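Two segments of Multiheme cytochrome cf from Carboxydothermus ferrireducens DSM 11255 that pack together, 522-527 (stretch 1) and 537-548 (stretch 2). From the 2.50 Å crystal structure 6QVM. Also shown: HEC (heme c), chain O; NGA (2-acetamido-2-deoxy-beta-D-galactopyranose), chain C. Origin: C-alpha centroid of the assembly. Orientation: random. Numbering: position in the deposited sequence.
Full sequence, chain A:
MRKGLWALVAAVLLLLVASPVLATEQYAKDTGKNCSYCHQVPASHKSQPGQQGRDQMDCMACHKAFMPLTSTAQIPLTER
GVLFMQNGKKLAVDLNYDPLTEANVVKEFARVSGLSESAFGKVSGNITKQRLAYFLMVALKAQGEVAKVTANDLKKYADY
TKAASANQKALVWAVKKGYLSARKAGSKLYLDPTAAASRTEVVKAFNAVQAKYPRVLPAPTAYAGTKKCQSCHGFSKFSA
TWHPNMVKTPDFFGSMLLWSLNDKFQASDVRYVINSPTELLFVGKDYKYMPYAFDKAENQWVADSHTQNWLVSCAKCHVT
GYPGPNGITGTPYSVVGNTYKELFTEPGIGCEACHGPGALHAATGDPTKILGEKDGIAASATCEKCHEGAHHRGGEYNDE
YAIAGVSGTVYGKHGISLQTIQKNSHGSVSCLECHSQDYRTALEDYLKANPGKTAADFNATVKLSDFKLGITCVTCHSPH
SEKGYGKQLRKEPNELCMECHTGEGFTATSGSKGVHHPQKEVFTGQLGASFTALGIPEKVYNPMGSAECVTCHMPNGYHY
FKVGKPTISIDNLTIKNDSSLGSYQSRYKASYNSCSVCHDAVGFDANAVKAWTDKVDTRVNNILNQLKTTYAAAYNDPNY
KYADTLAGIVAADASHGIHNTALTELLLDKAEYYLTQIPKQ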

ATOM      1  N   VAL A 522      18.159 -18.588 -22.226  1.00 48.25           N
ATOM      2  CA  VAL A 522      19.564 -18.930 -22.013  1.00 48.10           C
ATOM      3  C   VAL A 522      19.761 -19.496 -20.614  1.00 52.56           C
ATOM      4  O   VAL A 522      20.383 -20.550 -20.429  1.00 52.93           O
ATOM      5  CB  VAL A 522      20.458 -17.700 -22.247  1.00 52.43           C
ATOM      6  CG1 VAL A 522      21.894 -17.986 -21.799  1.00 39.35           C
ATOM      7  CG2 VAL A 522      20.418 -17.283 -23.697  1.00 52.14           C
ATOM      8  N   PHE A 523      19.230 -18.799 -19.609  1.00 62.53           N
ATOM      9  CA  PHE A 523      19.451 -19.189 -18.220  1.00 52.24           C
ATOM     10  C   PHE A 523      18.797 -20.527 -17.903  1.00 56.81           C
ATOM     11  O   PHE A 523      19.392 -21.364 -17.213  1.00 44.62           O
ATOM     12  CB  PHE A 523      18.937 -18.093 -17.288  1.00 51.77           C
ATOM     13  CG  PHE A 523      19.018 -18.441 -15.831  1.00 41.83           C
ATOM     14  CD1 PHE A 523      20.203 -18.285 -15.129  1.00 38.37           C
ATOM     15  CD2 PHE A 523      17.905 -18.914 -15.157  1.00 42.73           C
ATOM     16  CE1 PHE A 523      20.276 -18.601 -13.785  1.00 46.85           C
ATOM     17  CE2 PHE A 523      17.971 -19.236 -13.814  1.00 50.87           C
ATOM     18  CZ  PHE A 523      19.158 -19.079 -13.126  1.00 45.03           C
ATOM     19  N   THR A 524      17.572 -20.749 -18.385  1.00 46.00           N
ATOM     20  CA  THR A 524      16.948 -22.057 -18.230  1.00 49.61           C
ATOM     21  C   THR A 524      17.561 -23.102 -19.154  1.00 62.57           C
ATOM     22  O   THR A 524      17.300 -24.293 -18.963  1.00 59.38           O
ATOM     23  CB  THR A 524      15.442 -21.971 -18.482  1.00 50.88           C
ATOM     24  OG1 THR A 524      15.204 -21.404 -19.775  1.00 56.48           O
ATOM     25  CG2 THR A 524      14.770 -21.112 -17.415  1.00 47.09           C
ATOM     26  N   GLY A 525      18.377 -22.684 -20.124  1.00 71.61           N
ATOM     27  CA  GLY A 525      18.950 -23.608 -21.084  1.00 63.02           C
ATOM     28  C   GLY A 525      17.959 -24.236 -22.038  1.00 59.88           C
ATOM     29  O   GLY A 525      18.205 -25.337 -22.537  1.00 65.86           O
ATOM     30  N   GLN A 526      16.836 -23.572 -22.297  1.00 57.06           N
ATOM     31  CA  GLN A 526      15.774 -24.093 -23.155  1.00 67.34           C
ATOM     32  C   GLN A 526      15.534 -23.094 -24.283  1.00 75.70           C
ATOM     33  O   GLN A 526      14.810 -22.108 -24.110  1.00 71.82           O
ATOM     34  CB  GLN A 526      14.495 -24.343 -22.358  1.00 67.66           C
ATOM     35  CG  GLN A 526      14.655 -25.306 -21.196  1.00 80.76           C
ATOM     36  CD  GLN A 526      13.329 -25.714 -20.588  1.00 83.10           C
ATOM     37  OE1 GLN A 526      12.428 -26.172 -21.288  1.00 90.52           O
ATOM     38  NE2 GLN A 526      13.202 -25.543 -19.278  1.00 88.97           N
ATOM     39  N   LEU A 527      16.129 -23.363 -25.447  1.00 80.80           N
ATOM     40  CA  LEU A 527      16.034 -22.438 -26.568  1.00 70.69           C
ATOM     41  C   LEU A 527      14.765 -22.625 -27.388  1.00 73.14           C
ATOM     42  O   LEU A 527      14.349 -21.691 -28.080  1.00 81.63           O
ATOM     43  CB  LEU A 527      17.262 -22.586 -27.468  1.00 63.51           C
ATOM     44  CG  LEU A 527      18.576 -22.272 -26.753  1.00 79.60           C
ATOM     45  CD1 LEU A 527      19.743 -22.313 -27.722  1.00 85.93           C
ATOM     46  CD2 LEU A 527      18.492 -20.921 -26.059  1.00 80.93           C
ATOM     47  N   PRO A 537      20.450 -29.832 -27.238  1.00 70.31           N
ATOM     48  CA  PRO A 537      19.351 -30.593 -26.639  1.00 68.62           C
ATOM     49  C   PRO A 537      18.225 -29.701 -26.147  1.00 84.33           C
ATOM     50  O   PRO A 537      18.374 -28.485 -25.993  1.00 80.29           O
ATOM     51  CB  PRO A 537      20.021 -31.326 -25.470  1.00 71.34           C
ATOM     52  CG  PRO A 537      21.491 -31.276 -25.765  1.00 67.09           C
ATOM     53  CD  PRO A 537      21.689 -29.965 -26.459  1.00 55.52           C
ATOM     54  N   GLU A 538      17.079 -30.340 -25.902  1.00 75.05           N
ATOM     55  CA  GLU A 538      15.904 -29.626 -25.409  1.00 75.52           C
ATOM     56  C   GLU A 538      16.200 -28.853 -24.131  1.00 79.55           C
ATOM     57  O   GLU A 538      15.580 -27.816 -23.869  1.00 83.40           O
ATOM     58  CB  GLU A 538      14.760 -30.613 -25.165  1.00 63.64           C
ATOM     59  N   LYS A 539      17.146 -29.336 -23.329  1.00 88.18           N
ATOM     60  CA  LYS A 539      17.445 -28.720 -22.041  1.00 75.21           C
ATOM     61  C   LYS A 539      18.932 -28.887 -21.767  1.00 67.56           C
ATOM     62  O   LYS A 539      19.422 -30.017 -21.663  1.00 78.44           O
ATOM     63  CB  LYS A 539      16.601 -29.360 -20.936  1.00 88.81           C
ATOM     64  CG  LYS A 539      16.110 -28.401 -19.859  1.00 88.32           C
ATOM     65  CD  LYS A 539      17.180 -28.143 -18.818  1.00 75.94           C
ATOM     66  CE  LYS A 539      16.712 -27.137 -17.780  1.00 71.25           C
ATOM     67  NZ  LYS A 539      15.523 -27.609 -17.028  1.00 67.90           N
ATOM     68  N   VAL A 540      19.649 -27.774 -21.680  1.00 61.74           N
ATOM     69  CA  VAL A 540      21.062 -27.771 -21.325  1.00 66.01           C
ATOM     70  C   VAL A 540      21.147 -27.218 -19.907  1.00 78.30           C
ATOM     71  O   VAL A 540      20.991 -26.012 -19.685  1.00 80.35           O
ATOM     72  CB  VAL A 540      21.912 -26.955 -22.307  1.00 52.74           C
ATOM     73  CG1 VAL A 540      23.385 -27.011 -21.920  1.00 39.61           C
ATOM     74  CG2 VAL A 540      21.710 -27.457 -23.732  1.00 55.26           C
ATOM     75  N   TYR A 541      21.388 -28.104 -18.944  1.00 75.86           N
ATOM     76  CA  TYR A 541      21.364 -27.709 -17.542  1.00 59.55           C
ATOM     77  C   TYR A 541      22.487 -26.718 -17.246  1.00 59.68           C
ATOM     78  O   TYR A 541      23.632 -26.905 -17.668  1.00 59.14           O
ATOM     79  CB  TYR A 541      21.464 -28.942 -16.640  1.00 58.83           C
ATOM     80  CG  TYR A 541      20.252 -29.868 -16.692  1.00 65.07           C
ATOM     81  CD1 TYR A 541      19.102 -29.592 -15.960  1.00 62.10           C
ATOM     82  CD2 TYR A 541      20.267 -31.025 -17.464  1.00 64.02           C
ATOM     83  CE1 TYR A 541      17.997 -30.439 -16.006  1.00 73.59           C
ATOM     84  CE2 TYR A 541      19.166 -31.877 -17.517  1.00 66.69           C
ATOM     85  CZ  TYR A 541      18.032 -31.580 -16.787  1.00 80.21           C
ATOM     86  OH  TYR A 541      16.936 -32.429 -16.837  1.00 91.61           O
ATOM     87  N   ASN A 542      22.138 -25.655 -16.526  1.00 59.38           N
ATOM     88  CA  ASN A 542      23.035 -24.528 -16.283  1.00 45.46           C
ATOM     89  C   ASN A 542      23.976 -24.839 -15.122  1.00 51.62           C
ATOM     90  O   ASN A 542      23.506 -25.065 -14.003  1.00 54.65           O
ATOM     91  CB  ASN A 542      22.196 -23.286 -15.983  1.00 43.97           C
ATOM     92  CG  ASN A 542      23.023 -22.023 -15.764  1.00 56.31           C
ATOM     93  OD1 ASN A 542      24.223 -22.067 -15.480  1.00 43.12           O
ATOM     94  ND2 ASN A 542      22.360 -20.879 -15.886  1.00 51.79           N
ATOM     95  N   PRO A 543      25.297 -24.846 -15.335  1.00 50.96           N
ATOM     96  CA  PRO A 543      26.220 -25.161 -14.229  1.00 46.07           C
ATOM     97  C   PRO A 543      26.104 -24.212 -13.046  1.00 48.79           C
ATOM     98  O   PRO A 543      26.431 -24.607 -11.921  1.00 46.25           O
ATOM     99  CB  PRO A 543      27.604 -25.069 -14.889  1.00 38.82           C
ATOM    100  CG  PRO A 543      27.340 -25.294 -16.337  1.00 39.44           C
ATOM    101  CD  PRO A 543      26.011 -24.646 -16.606  1.00 45.70           C
ATOM    102  N   MET A 544      25.659 -22.975 -13.262  1.00 46.25           N
ATOM    103  CA  MET A 544      25.396 -22.041 -12.176  1.00 42.52           C
ATOM    104  C   MET A 544      23.902 -21.880 -11.926  1.00 37.00           C
ATOM    105  O   MET A 544      23.471 -20.850 -11.400  1.00 42.36           O
ATOM    106  CB  MET A 544      26.056 -20.689 -12.457  1.00 40.88           C
ATOM    107  CG  MET A 544      27.557 -20.697 -12.206  1.00 40.83           C
ATOM    108  SD  MET A 544      28.396 -19.147 -12.556  1.00 37.62           S
ATOM    109  CE  MET A 544      28.960 -19.438 -14.227  1.00 60.81           C
ATOM    110  N   GLY A 545      23.109 -22.894 -12.273  1.00 40.26           N
ATOM    111  CA  GLY A 545      21.658 -22.837 -12.175  1.00 39.61           C
ATOM    112  C   GLY A 545      21.110 -22.850 -10.761  1.00 42.30           C
ATOM    113  O   GLY A 545      19.915 -22.592 -10.581  1.00 34.67           O
ATOM    114  N   SER A 546      21.936 -23.159  -9.762  1.00 31.89           N
ATOM    115  CA  SER A 546      21.510 -22.994  -8.379  1.00 38.31           C
ATOM    116  C   SER A 546      21.453 -21.531  -7.966  1.00 43.55           C
ATOM    117  O   SER A 546      20.972 -21.233  -6.867  1.00 36.33           O
ATOM    118  CB  SER A 546      22.438 -23.763  -7.434  1.00 29.71           C
ATOM    119  OG  SER A 546      22.221 -25.161  -7.531  1.00 41.21           O
ATOM    120  N   ALA A 547      21.932 -20.623  -8.811  1.00 41.56           N
ATOM    121  CA  ALA A 547      21.748 -19.199  -8.583  1.00 37.86           C
ATOM    122  C   ALA A 547      20.393 -18.746  -9.114  1.00 42.90           C
ATOM    123  O   ALA A 547      19.830 -19.337 -10.039  1.00 43.00           O
ATOM    124  CB  ALA A 547      22.853 -18.391  -9.262  1.00 31.55           C
ATOM    125  N   GLU A 548      19.865 -17.690  -8.506  1.00 40.35           N
ATOM    126  CA  GLU A 548      18.732 -16.972  -9.063  1.00 46.73           C
ATOM    127  C   GLU A 548      19.230 -15.700  -9.732  1.00 36.27           C
ATOM    128  O   GLU A 548      20.368 -15.271  -9.525  1.00 34.58           O
ATOM    129  CB  GLU A 548      17.707 -16.622  -7.983  1.00 55.17           C
ATOM    130  CG  GLU A 548      17.090 -17.820  -7.285  1.00 59.54           C
ATOM    131  CD  GLU A 548      16.008 -17.414  -6.308  1.00 70.92           C
ATOM    132  OE1 GLU A 548      14.816 -17.516  -6.669  1.00 80.64           O
ATOM    133  OE2 GLU A 548      16.354 -16.965  -5.194  1.00 54.03           O
TER
HETATM  134 FE   HEC O 711      30.103 -19.090 -11.136  1.00 35.72          FE
HETATM  135  CHA HEC O 711      31.916 -21.613 -12.597  1.00 57.32           C
HETATM  136  CHB HEC O 711      31.782 -16.794 -13.114  1.00 55.22           C
HETATM  137  CHC HEC O 711      28.398 -16.519  -9.601  1.00 46.75           C
HETATM  138  CHD HEC O 711      28.636 -21.338  -8.948  1.00 55.86           C
HETATM  139  NA  HEC O 711      31.578 -19.182 -12.570  1.00 61.97           N
HETATM  140  C1A HEC O 711      32.171 -20.336 -13.043  1.00 56.24           C
HETATM  141  C2A HEC O 711      33.109 -19.969 -14.085  1.00 64.33           C
HETATM  142  C3A HEC O 711      33.064 -18.640 -14.228  1.00 63.30           C
HETATM  143  C4A HEC O 711      32.109 -18.118 -13.274  1.00 58.36           C
HETATM  144  CMA HEC O 711      33.895 -17.818 -15.232  1.00 55.32           C
HETATM  145  CAA HEC O 711      33.989 -20.939 -14.906  1.00 51.38           C
HETATM  146  CBA HEC O 711      33.065 -21.635 -15.902  1.00 64.24           C
HETATM  147  CGA HEC O 711      33.839 -22.521 -16.847  1.00 73.90           C
HETATM  148  O1A HEC O 711      35.093 -22.404 -16.914  1.00 63.68           O
HETATM  149  O2A HEC O 711      33.189 -23.345 -17.544  1.00 65.47           O
HETATM  150  NB  HEC O 711      30.077 -17.061 -11.337  1.00 50.39           N
HETATM  151  C1B HEC O 711      30.884 -16.317 -12.184  1.00 62.22           C
HETATM  152  C2B HEC O 711      30.613 -14.916 -11.950  1.00 59.16           C
HETATM  153  C3B HEC O 711      29.679 -14.839 -10.981  1.00 45.02           C
HETATM  154  C4B HEC O 711      29.324 -16.184 -10.573  1.00 50.09           C
HETATM  155  CMB HEC O 711      31.312 -13.755 -12.701  1.00 58.92           C
HETATM  156  CAB HEC O 711      29.081 -13.551 -10.382  1.00 29.74           C
HETATM  157  CBB HEC O 711      28.215 -12.871 -11.457  1.00 26.75           C
HETATM  158  NC  HEC O 711      28.810 -18.947  -9.539  1.00 51.78           N
HETATM  159  C1C HEC O 711      28.151 -17.798  -9.140  1.00 39.31           C
HETATM  160  C2C HEC O 711      27.087 -18.187  -8.229  1.00 44.49           C
HETATM  161  C3C HEC O 711      27.222 -19.506  -7.976  1.00 42.47           C
HETATM  162  C4C HEC O 711      28.268 -20.013  -8.841  1.00 47.09           C
HETATM  163  CMC HEC O 711      26.203 -17.203  -7.432  1.00 32.69           C
HETATM  164  CAC HEC O 711      26.391 -20.401  -7.019  1.00 30.13           C
HETATM  165  CBC HEC O 711      24.915 -20.498  -7.454  1.00 27.14           C
HETATM  166  ND  HEC O 711      30.244 -21.148 -10.820  1.00 53.85           N
HETATM  167  C1D HEC O 711      29.547 -21.855  -9.843  1.00 57.30           C
HETATM  168  C2D HEC O 711      29.930 -23.242  -9.916  1.00 60.47           C
HETATM  169  C3D HEC O 711      30.954 -23.323 -11.059  1.00 60.33           C
HETATM  170  C4D HEC O 711      31.087 -21.977 -11.558  1.00 62.05           C
HETATM  171  CMD HEC O 711      29.404 -24.384  -9.023  1.00 47.06           C
HETATM  172  CAD HEC O 711      31.692 -24.574 -11.572  1.00 58.56           C
HETATM  173  CBD HEC O 711      30.708 -25.455 -12.337  1.00 70.04           C
HETATM  174  CGD HEC O 711      31.290 -26.839 -12.510  1.00 86.00           C
HETATM  175  O1D HEC O 711      32.443 -26.952 -13.011  1.00 80.88           O
HETATM  176  O2D HEC O 711      30.592 -27.832 -12.159  1.00 78.95           O
HETATM  177  C1  NGA C   1      16.091 -33.511 -16.945  1.00119.85           C
HETATM  178  C2  NGA C   1      14.995 -34.345 -16.262  1.00133.10           C
HETATM  179  C3  NGA C   1      14.630 -35.646 -16.993  1.00145.31           C
HETATM  180  C4  NGA C   1      14.622 -35.448 -18.505  1.00136.56           C
HETATM  181  C5  NGA C   1      15.866 -34.698 -18.957  1.00137.01           C
HETATM  182  C6  NGA C   1      15.895 -34.506 -20.466  1.00127.10           C
HETATM  183  C7  NGA C   1      15.281 -33.822 -13.912  1.00100.66           C
HETATM  184  C8  NGA C   1      15.172 -34.425 -12.546  1.00 86.17           C
HETATM  185  N2  NGA C   1      15.438 -34.671 -14.923  1.00118.89           N
HETATM  186  O3  NGA C   1      13.365 -36.154 -16.574  1.00154.11           O
HETATM  187  O4  NGA C   1      13.479 -34.718 -18.886  1.00108.99           O
HETATM  188  O5  NGA C   1      15.887 -33.433 -18.340  1.00140.75           O
HETATM  189  O6  NGA C   1      16.652 -33.352 -20.764  1.00122.76           O
HETATM  190  O7  NGA C   1      15.222 -32.603 -14.056  1.00 98.01           O

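Stretch 1 begins in a helix; G525 is the first residue to leave helical phi/psi, with positive phi (68°), and G525 N still reaches back to V522 O (2.9 Å). Stretch 2 has no regular helix or strand: an extended run through K539 and V540 leads into two type I turns, N542 to G545 and M544 to A547, closed by G545 N to N542 O (2.8 Å) and A547 N to M544 O (3.0 Å). The backbones come together at G525, whose CA lies 4.7 Å from V540 CA. V540 N donates a nearly straight hydrogen bond to G525 O (3.0 Å, 169°), and G525 CA makes a CA-H...O contact with V540 O (3.4 Å). Glycine suits this place twice over: it tolerates the positive phi, and an ideal CB would sit 1.9 Å from V540 O.

The second hydrogen bond comes from a side chain. N542 points toward stretch 1, and its ND2 donates to F523 O (3.3 Å, 161°), while its OD1 accepts from M544 N (2.8 Å). One amide thus ties F523, in the helix, to the first turn. F523, buried and with chi1 t, leaves its backbone sideways but brings its ring end close to stretch 2; the ring edge meets A547 O, 3.2 Å from CZ, and F523 has the largest area covered in the contact. At the more open margin, the aliphatic part of K539 lies along stretch 1, with CG 3.7 Å from Q526 CG and CE 3.1 Å from T524 O. The contact buries 404 Å², both sides summed.

M544 SD ligates the heme iron (HEC FE, 2.2 Å), as befits a cytochrome, and the end of its side chain leads away from stretch 1. Y541, pointing away, carries the sugar through a covalent bond from OH to NGA C1 (1.4 Å).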